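Local coordinates for Oxidored_FMN domain-containing protein ([Pseudomonas] geniculata N1, PDB 6L6J), which is the 6-hydroxypseudooxynicotine amine oxidase HisD, a flavoprotein that carries FMN, a [4Fe-4S] cluster and a bound ADP, and probably oxidises its substrate through the flavin, at residues G396-L401 and W423-L427; R429-L433 and E510-D514; T481-R486 and V616-E622; S621-H627 and V641-C647. All blocks are in the same frame, centred on the assembly; numbering follows the deposited sequence.

Contact 1: residues G396-L401 and W423-L427; sequences GGPAGL and WGGRL. With ADP (adenosine-5'-diphosphate), chain D.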
# COMPACT_ATOMS: atom_id res chain seq x y z
N GLY A 396 3.46 19.02 -16.20
CA GLY A 396 3.56 19.27 -14.75
C GLY A 396 2.84 18.22 -13.93
O GLY A 396 2.61 18.48 -12.75
N GLY A 397 2.51 17.07 -14.52
CA GLY A 397 1.93 15.92 -13.81
C GLY A 397 2.98 15.17 -13.00
O GLY A 397 4.15 15.55 -12.97
N PRO A 398 2.61 14.06 -12.33
CA PRO A 398 3.57 13.30 -11.53
C PRO A 398 4.72 12.70 -12.36
O PRO A 398 5.82 12.53 -11.81
CB PRO A 398 2.75 12.18 -10.88
CG PRO A 398 1.45 12.13 -11.65
CD PRO A 398 1.27 13.48 -12.31
N ALA A 399 4.48 12.40 -13.65
CA ALA A 399 5.52 11.88 -14.57
C ALA A 399 6.60 12.94 -14.74
O ALA A 399 7.72 12.70 -14.29
CB ALA A 399 4.93 11.47 -15.91
N GLY A 400 6.23 14.09 -15.31
CA GLY A 400 7.12 15.26 -15.47
C GLY A 400 7.90 15.59 -14.20
O GLY A 400 9.16 15.67 -14.25
N LEU A 401 7.19 15.77 -13.09
CA LEU A 401 7.76 16.24 -11.80
C LEU A 401 8.80 15.24 -11.30
O LEU A 401 9.78 15.69 -10.66
CB LEU A 401 6.66 16.41 -10.76
CG LEU A 401 5.78 17.63 -10.95
CD1 LEU A 401 4.59 17.59 -10.01
CD2 LEU A 401 6.59 18.90 -10.74
N TRP A 423 0.93 23.31 -10.48
CA TRP A 423 1.70 22.06 -10.69
C TRP A 423 0.82 20.88 -10.24
O TRP A 423 0.10 21.05 -9.25
CB TRP A 423 3.03 22.10 -9.94
CG TRP A 423 3.95 23.16 -10.47
CD1 TRP A 423 4.27 24.35 -9.89
CD2 TRP A 423 4.62 23.13 -11.74
NE1 TRP A 423 5.10 25.07 -10.71
CE2 TRP A 423 5.34 24.34 -11.85
CE3 TRP A 423 4.69 22.20 -12.79
CZ2 TRP A 423 6.11 24.64 -12.96
CZ3 TRP A 423 5.45 22.51 -13.89
CH2 TRP A 423 6.15 23.71 -13.98
N GLY A 424 0.87 19.77 -10.97
CA GLY A 424 0.21 18.50 -10.58
C GLY A 424 -0.51 17.80 -11.73
O GLY A 424 -1.02 16.69 -11.51
N GLY A 425 -0.55 18.38 -12.92
CA GLY A 425 -1.30 17.79 -14.05
C GLY A 425 -2.63 17.23 -13.57
O GLY A 425 -3.40 17.99 -12.96
N ARG A 426 -2.85 15.93 -13.78
CA ARG A 426 -4.13 15.23 -13.47
C ARG A 426 -4.46 15.38 -11.98
O ARG A 426 -5.65 15.38 -11.64
CB ARG A 426 -4.06 13.76 -13.86
CG ARG A 426 -3.00 12.97 -13.10
CD ARG A 426 -2.82 11.59 -13.71
NE ARG A 426 -3.95 10.74 -13.39
CZ ARG A 426 -4.10 9.50 -13.80
NH1 ARG A 426 -3.19 8.94 -14.58
NH2 ARG A 426 -5.18 8.81 -13.44
N LEU A 427 -3.45 15.55 -11.14
CA LEU A 427 -3.64 15.64 -9.66
C LEU A 427 -4.14 17.02 -9.22
O LEU A 427 -4.71 17.06 -8.11
CB LEU A 427 -2.36 15.27 -8.93
CG LEU A 427 -2.04 13.78 -8.91
CD1 LEU A 427 -0.70 13.53 -8.22
CD2 LEU A 427 -3.17 13.00 -8.25
PB ADP D . 1.07 12.13 -16.11
O1B ADP D . 2.07 13.04 -15.43
O2B ADP D . 0.40 11.14 -15.16
O3B ADP D . 1.65 11.46 -17.33
PA ADP D . -0.76 14.41 -16.26
O1A ADP D . -0.73 14.43 -14.77
O2A ADP D . -2.07 14.47 -16.96
O3A ADP D . -0.08 13.05 -16.73
O5' ADP D . 0.26 15.52 -16.84
C5' ADP D . 0.02 16.22 -18.08
C4' ADP D . 0.25 17.70 -17.88
O4' ADP D . 0.92 18.22 -19.06
C3' ADP D . -1.02 18.55 -17.73
O3' ADP D . -0.85 19.66 -16.86
C2' ADP D . -1.25 19.01 -19.17
O2' ADP D . -2.13 20.10 -19.34
C1' ADP D . 0.20 19.34 -19.52
N9 ADP D . 0.44 19.56 -20.95
C8 ADP D . -0.12 18.91 -22.02
N7 ADP D . 0.29 19.36 -23.18
C5 ADP D . 1.17 20.40 -22.85
C6 ADP D . 1.94 21.28 -23.63
N6 ADP D . 1.98 21.27 -24.96
N1 ADP D . 2.72 22.19 -22.98
C2 ADP D . 2.70 22.20 -21.65
N3 ADP D . 2.02 21.41 -20.81
C4 ADP D . 1.27 20.52 -21.48

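Contact 2: residues R429-L433 and E510-D514; sequences RERRL and EDILD. With SO4 (sulfate ion), chain E.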
# COMPACT_ATOMS: atom_id res chain seq x y z
N ARG A 429 -6.82 18.57 -10.32
CA ARG A 429 -8.30 18.38 -10.21
C ARG A 429 -8.64 17.11 -9.43
O ARG A 429 -9.62 17.14 -8.69
CB ARG A 429 -8.94 18.34 -11.59
CG ARG A 429 -8.97 19.68 -12.30
CD ARG A 429 -9.53 19.57 -13.70
NE ARG A 429 -8.83 18.56 -14.48
CZ ARG A 429 -9.34 17.93 -15.54
NH1 ARG A 429 -10.57 18.19 -15.95
NH2 ARG A 429 -8.62 17.01 -16.17
N GLU A 430 -7.87 16.03 -9.57
CA GLU A 430 -8.13 14.75 -8.86
C GLU A 430 -8.06 14.97 -7.34
O GLU A 430 -8.93 14.40 -6.64
CB GLU A 430 -7.14 13.64 -9.25
CG GLU A 430 -7.50 12.91 -10.52
CD GLU A 430 -6.80 11.58 -10.72
OE1 GLU A 430 -6.79 10.76 -9.79
OE2 GLU A 430 -6.24 11.36 -11.81
N ARG A 431 -7.05 15.71 -6.85
CA ARG A 431 -6.81 15.90 -5.38
C ARG A 431 -7.98 16.65 -4.74
O ARG A 431 -8.12 16.52 -3.52
CB ARG A 431 -5.51 16.66 -5.08
CG ARG A 431 -5.57 18.16 -5.35
CD ARG A 431 -4.21 18.81 -5.28
NE ARG A 431 -3.65 18.74 -3.92
CZ ARG A 431 -2.40 19.08 -3.59
NH1 ARG A 431 -1.54 19.50 -4.51
NH2 ARG A 431 -2.00 18.96 -2.34
N ARG A 432 -8.78 17.37 -5.54
CA ARG A 432 -9.98 18.14 -5.10
C ARG A 432 -11.27 17.30 -5.15
O ARG A 432 -12.30 17.82 -4.70
CB ARG A 432 -10.15 19.39 -5.97
CG ARG A 432 -9.17 20.51 -5.63
CD ARG A 432 -8.99 21.42 -6.82
NE ARG A 432 -8.28 22.63 -6.50
CZ ARG A 432 -6.95 22.81 -6.54
NH1 ARG A 432 -6.14 21.82 -6.86
NH2 ARG A 432 -6.44 24.00 -6.24
N LEU A 433 -11.23 16.08 -5.69
CA LEU A 433 -12.39 15.14 -5.66
C LEU A 433 -12.49 14.53 -4.26
O LEU A 433 -11.49 14.35 -3.58
CB LEU A 433 -12.21 14.04 -6.70
CG LEU A 433 -12.32 14.47 -8.16
CD1 LEU A 433 -12.02 13.30 -9.07
CD2 LEU A 433 -13.69 15.06 -8.47
N GLU A 510 -13.94 14.03 -17.05
CA GLU A 510 -13.40 15.39 -17.36
C GLU A 510 -14.34 16.48 -16.79
O GLU A 510 -13.85 17.38 -16.08
CB GLU A 510 -13.18 15.58 -18.87
CG GLU A 510 -11.99 14.79 -19.41
CD GLU A 510 -10.66 15.04 -18.72
OE1 GLU A 510 -10.34 16.20 -18.41
OE2 GLU A 510 -9.93 14.05 -18.48
N ASP A 511 -15.65 16.35 -17.05
CA ASP A 511 -16.71 17.30 -16.59
C ASP A 511 -16.74 17.35 -15.06
O ASP A 511 -16.88 18.46 -14.51
CB ASP A 511 -18.08 16.92 -17.16
CG ASP A 511 -18.12 16.92 -18.68
OD1 ASP A 511 -17.80 17.97 -19.27
OD2 ASP A 511 -18.45 15.87 -19.27
N ILE A 512 -16.63 16.20 -14.40
CA ILE A 512 -16.74 16.13 -12.91
C ILE A 512 -15.48 16.71 -12.28
O ILE A 512 -15.59 17.37 -11.25
CB ILE A 512 -17.01 14.70 -12.41
CG1 ILE A 512 -18.13 14.04 -13.21
CG2 ILE A 512 -17.30 14.71 -10.92
CD1 ILE A 512 -19.36 14.91 -13.44
N LEU A 513 -14.32 16.45 -12.89
CA LEU A 513 -13.01 17.03 -12.50
C LEU A 513 -13.06 18.56 -12.66
O LEU A 513 -12.43 19.25 -11.85
CB LEU A 513 -11.90 16.37 -13.33
CG LEU A 513 -11.52 14.93 -12.91
CD1 LEU A 513 -10.91 14.15 -14.06
CD2 LEU A 513 -10.57 14.94 -11.74
N ASP A 514 -13.83 19.08 -13.63
CA ASP A 514 -13.96 20.54 -13.89
C ASP A 514 -15.10 21.17 -13.07
O ASP A 514 -15.28 22.38 -13.20
CB ASP A 514 -14.22 20.82 -15.37
CG ASP A 514 -13.02 20.57 -16.24
OD1 ASP A 514 -11.90 20.55 -15.70
OD2 ASP A 514 -13.23 20.36 -17.45
S SO4 E . -9.96 26.06 -5.32
O1 SO4 E . -8.98 26.68 -4.42
O2 SO4 E . -9.28 25.14 -6.25
O3 SO4 E . -10.93 25.31 -4.53
O4 SO4 E . -10.65 27.10 -6.08

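Contact 3: residues T481-R486 and V616-E622; sequences TGAKWR and VTGQLSE. With ADP (adenosine-5'-diphosphate), chain D.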
# COMPACT_ATOMS: atom_id res chain seq x y z
N THR A 481 2.91 14.76 -21.36
CA THR A 481 1.69 15.58 -21.63
C THR A 481 0.40 14.88 -21.19
O THR A 481 -0.70 15.44 -21.46
CB THR A 481 1.69 15.98 -23.10
OG1 THR A 481 1.81 14.81 -23.90
CG2 THR A 481 2.83 16.91 -23.44
N GLY A 482 0.49 13.76 -20.47
CA GLY A 482 -0.66 13.13 -19.79
C GLY A 482 -1.72 12.62 -20.75
O GLY A 482 -1.41 12.38 -21.93
N ALA A 483 -2.95 12.43 -20.26
CA ALA A 483 -4.07 11.82 -21.01
C ALA A 483 -5.39 12.51 -20.66
O ALA A 483 -5.36 13.47 -19.89
CB ALA A 483 -4.12 10.34 -20.72
N LYS A 484 -6.49 12.03 -21.23
CA LYS A 484 -7.87 12.53 -21.03
C LYS A 484 -8.83 11.33 -20.95
O LYS A 484 -8.62 10.33 -21.64
CB LYS A 484 -8.29 13.45 -22.17
CG LYS A 484 -7.86 14.91 -22.03
CD LYS A 484 -8.50 15.84 -23.04
CE LYS A 484 -10.02 15.77 -23.04
NZ LYS A 484 -10.63 16.86 -23.85
N TRP A 485 -9.87 11.45 -20.15
CA TRP A 485 -11.00 10.48 -20.16
C TRP A 485 -11.82 10.73 -21.42
O TRP A 485 -12.07 11.88 -21.77
CB TRP A 485 -11.80 10.56 -18.86
CG TRP A 485 -10.93 10.29 -17.67
CD1 TRP A 485 -10.07 11.16 -17.07
CD2 TRP A 485 -10.78 9.04 -16.99
NE1 TRP A 485 -9.43 10.55 -16.03
CE2 TRP A 485 -9.84 9.24 -15.96
CE3 TRP A 485 -11.37 7.77 -17.13
CZ2 TRP A 485 -9.47 8.23 -15.09
CZ3 TRP A 485 -11.01 6.77 -16.26
CH2 TRP A 485 -10.06 6.99 -15.27
N ARG A 486 -12.11 9.65 -22.13
CA ARG A 486 -12.86 9.62 -23.40
C ARG A 486 -14.35 9.39 -23.08
O ARG A 486 -14.65 8.96 -21.93
CB ARG A 486 -12.30 8.49 -24.26
CG ARG A 486 -12.57 7.11 -23.66
CD ARG A 486 -11.66 6.05 -24.26
NE ARG A 486 -11.88 5.87 -25.69
CZ ARG A 486 -11.22 5.00 -26.43
NH1 ARG A 486 -10.32 4.22 -25.87
NH2 ARG A 486 -11.50 4.89 -27.72
N VAL A 616 -17.21 6.16 -17.41
CA VAL A 616 -15.82 5.98 -16.90
C VAL A 616 -15.28 4.66 -17.47
O VAL A 616 -15.46 3.61 -16.81
CB VAL A 616 -15.77 6.00 -15.35
CG1 VAL A 616 -14.39 6.41 -14.86
CG2 VAL A 616 -16.82 6.91 -14.73
N THR A 617 -14.66 4.72 -18.66
CA THR A 617 -14.30 3.51 -19.47
C THR A 617 -12.82 3.51 -19.91
O THR A 617 -12.38 2.48 -20.43
CB THR A 617 -15.24 3.37 -20.67
OG1 THR A 617 -15.04 4.50 -21.51
CG2 THR A 617 -16.70 3.27 -20.27
N GLY A 618 -12.07 4.59 -19.71
CA GLY A 618 -10.64 4.59 -20.06
C GLY A 618 -10.15 5.97 -20.42
O GLY A 618 -10.97 6.93 -20.36
N GLN A 619 -8.86 6.06 -20.73
CA GLN A 619 -8.13 7.33 -21.01
C GLN A 619 -7.48 7.21 -22.39
O GLN A 619 -7.14 6.09 -22.77
CB GLN A 619 -7.09 7.59 -19.93
CG GLN A 619 -7.63 7.78 -18.51
CD GLN A 619 -6.57 7.59 -17.45
OE1 GLN A 619 -6.15 6.47 -17.11
NE2 GLN A 619 -6.11 8.69 -16.89
N LEU A 620 -7.38 8.32 -23.13
CA LEU A 620 -6.66 8.43 -24.42
C LEU A 620 -5.48 9.38 -24.25
O LEU A 620 -5.69 10.49 -23.70
CB LEU A 620 -7.58 8.97 -25.52
CG LEU A 620 -8.61 7.99 -26.07
CD1 LEU A 620 -9.68 8.73 -26.87
CD2 LEU A 620 -7.93 6.90 -26.90
N SER A 621 -4.29 9.00 -24.73
CA SER A 621 -3.03 9.76 -24.54
C SER A 621 -3.07 11.07 -25.35
O SER A 621 -3.54 11.05 -26.50
CB SER A 621 -1.85 8.90 -24.89
OG SER A 621 -1.74 7.81 -23.99
N GLU A 622 -2.63 12.18 -24.75
CA GLU A 622 -2.28 13.44 -25.46
C GLU A 622 -0.84 13.32 -25.95
O GLU A 622 0.06 13.62 -25.18
CB GLU A 622 -2.45 14.63 -24.53
CG GLU A 622 -3.91 14.98 -24.25
CD GLU A 622 -4.66 15.56 -25.44
OE1 GLU A 622 -4.00 15.98 -26.43
OE2 GLU A 622 -5.90 15.56 -25.40
PB ADP D . 1.07 12.13 -16.11
O1B ADP D . 2.07 13.04 -15.43
O2B ADP D . 0.40 11.14 -15.16
O3B ADP D . 1.65 11.46 -17.33
PA ADP D . -0.76 14.41 -16.26
O1A ADP D . -0.73 14.43 -14.77
O2A ADP D . -2.07 14.47 -16.96
O3A ADP D . -0.08 13.05 -16.73
O5' ADP D . 0.26 15.52 -16.84
C5' ADP D . 0.02 16.22 -18.08
C4' ADP D . 0.25 17.70 -17.88
O4' ADP D . 0.92 18.22 -19.06
C3' ADP D . -1.02 18.55 -17.73
O3' ADP D . -0.85 19.66 -16.86
C2' ADP D . -1.25 19.01 -19.17
O2' ADP D . -2.13 20.10 -19.34
C1' ADP D . 0.20 19.34 -19.52
N9 ADP D . 0.44 19.56 -20.95
C8 ADP D . -0.12 18.91 -22.02
N7 ADP D . 0.29 19.36 -23.18
C5 ADP D . 1.17 20.40 -22.85
C6 ADP D . 1.94 21.28 -23.63
N6 ADP D . 1.98 21.27 -24.96
N1 ADP D . 2.72 22.19 -22.98
C2 ADP D . 2.70 22.20 -21.65
N3 ADP D . 2.02 21.41 -20.81
C4 ADP D . 1.27 20.52 -21.48
O HOH W 1 -14.37 7.70 -19.62
O HOH W 2 -16.22 6.73 -22.12

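Contact 4: residues S621-H627 and V641-C647; sequences SEDELYH and VERIGDC. With ADP (adenosine-5'-diphosphate), chain D.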
# COMPACT_ATOMS: atom_id res chain seq x y z
N SER A 621 -4.29 9.00 -24.73
CA SER A 621 -3.03 9.76 -24.54
C SER A 621 -3.07 11.07 -25.35
O SER A 621 -3.54 11.05 -26.50
CB SER A 621 -1.85 8.90 -24.89
OG SER A 621 -1.74 7.81 -23.99
N GLU A 622 -2.63 12.18 -24.75
CA GLU A 622 -2.28 13.44 -25.46
C GLU A 622 -0.84 13.32 -25.95
O GLU A 622 0.06 13.62 -25.18
CB GLU A 622 -2.45 14.63 -24.53
CG GLU A 622 -3.91 14.98 -24.25
CD GLU A 622 -4.66 15.56 -25.44
OE1 GLU A 622 -4.00 15.98 -26.43
OE2 GLU A 622 -5.90 15.56 -25.40
N ASP A 623 -0.64 12.83 -27.18
CA ASP A 623 0.71 12.49 -27.70
C ASP A 623 0.97 13.21 -29.03
O ASP A 623 1.99 12.88 -29.66
CB ASP A 623 0.89 10.97 -27.81
CG ASP A 623 -0.06 10.26 -28.76
OD1 ASP A 623 -0.79 10.96 -29.49
OD2 ASP A 623 -0.07 9.00 -28.76
N GLU A 624 0.12 14.15 -29.45
CA GLU A 624 0.32 14.85 -30.74
C GLU A 624 1.73 15.47 -30.77
O GLU A 624 2.52 15.14 -31.68
CB GLU A 624 -0.74 15.92 -30.97
CG GLU A 624 -0.73 16.46 -32.40
CD GLU A 624 -1.66 17.64 -32.68
OE1 GLU A 624 -2.44 17.55 -33.66
OE2 GLU A 624 -1.59 18.65 -31.94
N LEU A 625 2.02 16.32 -29.79
CA LEU A 625 3.27 17.13 -29.75
C LEU A 625 4.47 16.19 -29.83
O LEU A 625 5.42 16.53 -30.55
CB LEU A 625 3.30 17.97 -28.47
CG LEU A 625 4.66 18.58 -28.11
CD1 LEU A 625 5.08 19.65 -29.11
CD2 LEU A 625 4.62 19.16 -26.70
N TYR A 626 4.43 15.05 -29.13
CA TYR A 626 5.54 14.07 -29.13
C TYR A 626 5.80 13.54 -30.56
O TYR A 626 6.97 13.26 -30.88
CB TYR A 626 5.27 12.88 -28.21
CG TYR A 626 6.18 11.70 -28.47
CD1 TYR A 626 7.49 11.67 -28.02
CD2 TYR A 626 5.75 10.65 -29.27
CE1 TYR A 626 8.33 10.59 -28.27
CE2 TYR A 626 6.58 9.57 -29.55
CZ TYR A 626 7.87 9.53 -29.04
OH TYR A 626 8.66 8.46 -29.36
N HIS A 627 4.75 13.36 -31.36
CA HIS A 627 4.84 12.84 -32.75
C HIS A 627 5.32 13.96 -33.68
O HIS A 627 6.17 13.66 -34.54
CB HIS A 627 3.52 12.19 -33.20
CG HIS A 627 3.28 10.85 -32.57
ND1 HIS A 627 2.06 10.50 -32.00
CD2 HIS A 627 4.10 9.80 -32.38
CE1 HIS A 627 2.15 9.28 -31.51
NE2 HIS A 627 3.38 8.83 -31.72
N VAL A 641 14.60 12.91 -28.04
CA VAL A 641 13.21 13.11 -27.54
C VAL A 641 12.61 11.76 -27.11
O VAL A 641 12.61 10.82 -27.91
CB VAL A 641 12.31 13.75 -28.62
CG1 VAL A 641 10.88 13.91 -28.14
CG2 VAL A 641 12.87 15.09 -29.08
N GLU A 642 12.08 11.69 -25.88
CA GLU A 642 11.32 10.51 -25.37
C GLU A 642 9.99 10.98 -24.77
O GLU A 642 9.88 12.18 -24.44
CB GLU A 642 12.20 9.71 -24.40
CG GLU A 642 12.12 10.17 -22.96
CD GLU A 642 13.01 9.40 -22.01
OE1 GLU A 642 13.99 10.00 -21.49
OE2 GLU A 642 12.72 8.20 -21.77
N ARG A 643 9.00 10.08 -24.68
CA ARG A 643 7.70 10.31 -24.00
C ARG A 643 7.63 9.38 -22.77
O ARG A 643 8.28 8.31 -22.78
CB ARG A 643 6.55 10.16 -25.00
CG ARG A 643 6.26 8.73 -25.45
CD ARG A 643 5.50 8.62 -26.77
NE ARG A 643 4.38 7.70 -26.72
CZ ARG A 643 3.58 7.39 -27.73
NH1 ARG A 643 3.79 7.88 -28.94
NH2 ARG A 643 2.56 6.57 -27.56
N ILE A 644 6.91 9.81 -21.72
CA ILE A 644 6.78 9.05 -20.43
C ILE A 644 5.42 9.32 -19.78
O ILE A 644 4.85 10.40 -20.01
CB ILE A 644 7.90 9.43 -19.46
CG1 ILE A 644 8.00 10.94 -19.28
CG2 ILE A 644 9.23 8.83 -19.89
CD1 ILE A 644 8.56 11.34 -17.93
N GLY A 645 4.92 8.35 -19.02
CA GLY A 645 3.67 8.47 -18.26
C GLY A 645 2.43 8.25 -19.10
O GLY A 645 2.48 7.45 -20.08
N ASP A 646 1.33 8.92 -18.74
CA ASP A 646 -0.01 8.67 -19.34
C ASP A 646 0.04 9.01 -20.84
O ASP A 646 -0.71 8.41 -21.62
CB ASP A 646 -1.10 9.48 -18.63
CG ASP A 646 -1.35 9.06 -17.18
OD1 ASP A 646 -1.26 7.86 -16.87
OD2 ASP A 646 -1.60 9.96 -16.40
N CYS A 647 0.92 9.93 -21.22
CA CYS A 647 1.13 10.35 -22.63
C CYS A 647 1.77 9.19 -23.40
O CYS A 647 1.47 9.07 -24.60
CB CYS A 647 1.86 11.70 -22.67
SG CYS A 647 3.45 11.76 -23.54
PB ADP D . 1.07 12.13 -16.11
O1B ADP D . 2.07 13.04 -15.43
O2B ADP D . 0.40 11.14 -15.16
O3B ADP D . 1.65 11.46 -17.33
PA ADP D . -0.76 14.41 -16.26
O1A ADP D . -0.73 14.43 -14.77
O2A ADP D . -2.07 14.47 -16.96
O3A ADP D . -0.08 13.05 -16.73
O5' ADP D . 0.26 15.52 -16.84
C5' ADP D . 0.02 16.22 -18.08
C4' ADP D . 0.25 17.70 -17.88
O4' ADP D . 0.92 18.22 -19.06
C3' ADP D . -1.02 18.55 -17.73
O3' ADP D . -0.85 19.66 -16.86
C2' ADP D . -1.25 19.01 -19.17
O2' ADP D . -2.13 20.10 -19.34
C1' ADP D . 0.20 19.34 -19.52
N9 ADP D . 0.44 19.56 -20.95
C8 ADP D . -0.12 18.91 -22.02
N7 ADP D . 0.29 19.36 -23.18
C5 ADP D . 1.17 20.40 -22.85
C6 ADP D . 1.94 21.28 -23.63
N6 ADP D . 1.98 21.27 -24.96
N1 ADP D . 2.72 22.19 -22.98
C2 ADP D . 2.70 22.20 -21.65
N3 ADP D . 2.02 21.41 -20.81
C4 ADP D . 1.27 20.52 -21.48

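Contact 1: residues G396-L401 and W423-L427
Gly-396 and Gly-424 join the two loops by one backbone bond, Gly-424 N to Gly-396 O at 2.8 Å. The chains come close because glycines meet: the CA atoms of Gly-397 and Gly-425 are 3.7 Å apart, and a CB on Gly-425 would run into Gly-397. The Trp-423 ring turns its edge to Gly-396, with CE3 3.7 Å from Gly-396 CA.

Arg-426 follows the diphosphate along its length. Its CB lies beside ADP O1A. CG sits between the backbone N and the carbonyl carbon (chi1 63°), which brings it to 3.2 Å from ADP O1A. CD moves on toward the beta phosphate, 3.6 Å from ADP O2B. The chain bends at chi3, and the guanidinium has O2B near its plane, at its edge. NE forms a salt bridge with Glu-430; NH1 forms one with Asp-646 and a hydrogen bond with Gly-651 O. NH2 packs near Gln-619 NE2.

Ala-399 N, at the start of helix 398-410, binds ADP O1B at 3.1 Å. Arg-426 N adds a second amide from 423-427, almost straight (176°) to ADP O1A. The glycine-rich turn between strand 390-394 and helix 398-410 fits the dinucleotide-binding motif of a Rossmann-like domain.

Contact 2: residues R429-L433 and E510-D514
Arg-429 reaches over Leu-513 and ties two carboxylates together. Its side chain starts beside the backbone N (chi1 -72°), runs past Leu-513 O and bends at chi3, which carries the guanidinium to Glu-510 and Asp-514. NH1 and NH2 both hold Glu-510 OE1, end-on and from the same face of the carboxylate. The NH2 bond to Glu-510 OE1 is 2.9 Å long and comes from the syn side. The NH1 bond to Glu-510 OE1 is longer, 3.2 Å, and arrives from above the carboxylate plane. NH1 also binds Asp-514 OD1 at 2.7 Å, again from above the carboxylate. Glu-510 OE1 therefore accepts twice, and NH1 donates to two acids.

The remaining acid oxygens are held elsewhere: Glu-510 OE2 by Trp-485 N, and Asp-514 OD2 by Arg-516. Glu-430 turns away, with OE1 on Tyr-532 and its other oxygen engaged by Arg-426. Arg-432 also leads away, and its NE binds a sulfate, probably from the crystallisation liquor, at O2.

Beside the charges, leucines meet. Leu-513 CB covers one face of the Arg-429 guanidinium, 3.5 Å from NH1. Leu-513 CD2 meets Leu-433 CD1 at 3.5 Å. A leucine in place of Arg-429 would probably leave Glu-510 OE1 and Asp-514 OD1 without their shared cation.

The arrangement is a three-residue salt-bridge network, which links helix 426-430 of the Rossmann-like domain to the end of helix 509-513.

Contact 3: residues T481-R486 and V616-E622
The Trp-485 ring has Gln-619 lying over one face. Gln-619 CG stands above the six-membered ring, 3.7 Å from its centroid, in a CH-pi contact. The Gln-619 amide continues the layer, with its plane 19° from that of the ring. Water 1 lies at the edge of the indole, in its plane. This water accepts from Thr-617 N and donates to Arg-486 O, and a second water joins Arg-486 O to Thr-617 OG1. Val-616 CG1 touches Trp-485 CZ3 at 3.7 Å.

The Arg-486 guanidinium has Leu-620 over one face, with CD2 3.7 Å from NH1. Arg-486 CG stands between the backbone N and the carbonyl carbon (chi1 66°), and a bend at chi3 folds the chain across Leu-620. NE has its charge partner in Glu-488.

The backbones pair antiparallel. Leu-620 N binds Lys-484 O at 2.8 Å, and Lys-484 N binds Leu-620 O at 3.0 Å. Beyond the strands, Glu-622 N binds Gly-482 O at 3.1 Å.

Gly-482 lies against the ADP diphosphate. At the other end, Pro-509 of helix 509-513 and Met-533 of helix 533-542 pack on Trp-485 and Val-616. Strand 612-621 also runs parallel to strands 506-507 and 522-527.

Contact 4: residues S621-H627 and V641-C647
Ser-621 and Cys-647 mark the close part of the contact, where the CA atoms are 4.6 Å apart. Ser-621 OG lies beside its backbone N (chi1 -65°) and donates to Asp-646 O at 2.7 Å, in the carbonyl plane. Ser-621 CB rests on Cys-647 O. The buried Cys-647 packs its CB 3.6 Å from Glu-622 O. Next to it, Asp-646 N binds ADP O3B at 2.9 Å, while the Asp-646 carboxylate has its partner in Arg-426.

Tyr-626 is well covered by strand 641-643. Its CG points opposite the backbone N (chi1 164°), which lays the ring alongside the strand. The Arg-643 chain passes over one face of this ring, modelled too closely for its detail to be trusted. Val-641 CG1 touches Tyr-626 CD1 at 4.1 Å. A glycine replacing Tyr-626 would probably open a gap beside Val-641 and uncover the Arg-643 chain.

The loose side holds the exposed Glu-622 and His-627. Here Asp-623 OD2 and Arg-643 NH2 form only a long salt bridge of 3.8 Å. The oxygen lies well out of the guanidinium plane, so charge alone joins them.

Strand 641-643 is an edge strand of the five-stranded parallel sheet and pairs with strand 476-479. Tyr-626, on helix 624-632, also touches Val-479 of that strand, and helix 653-666 packs on Glu-642 and Ile-644.

Contacts 1, 3 and 4 line the ADP pocket, and all three touch the ligand. Their centres lie 12 to 14 Å apart. Contacts 1 and 4 are joined by the salt bridge from Arg-426 NH1 to Asp-646 OD2, 2.6 Å long. Contacts 3 and 4 share Ser-621 and Glu-622, where strand 612-621 leads on to helix 624-632. Contact 2 stands outside the pocket. It follows contact 1 on helix 426-430 and meets contact 3 where Glu-510 OE2 lies 3.1 Å from Trp-485 N. The Leu-427 side chain of contact 1 is about 11 Å from the iron-sulfur cluster.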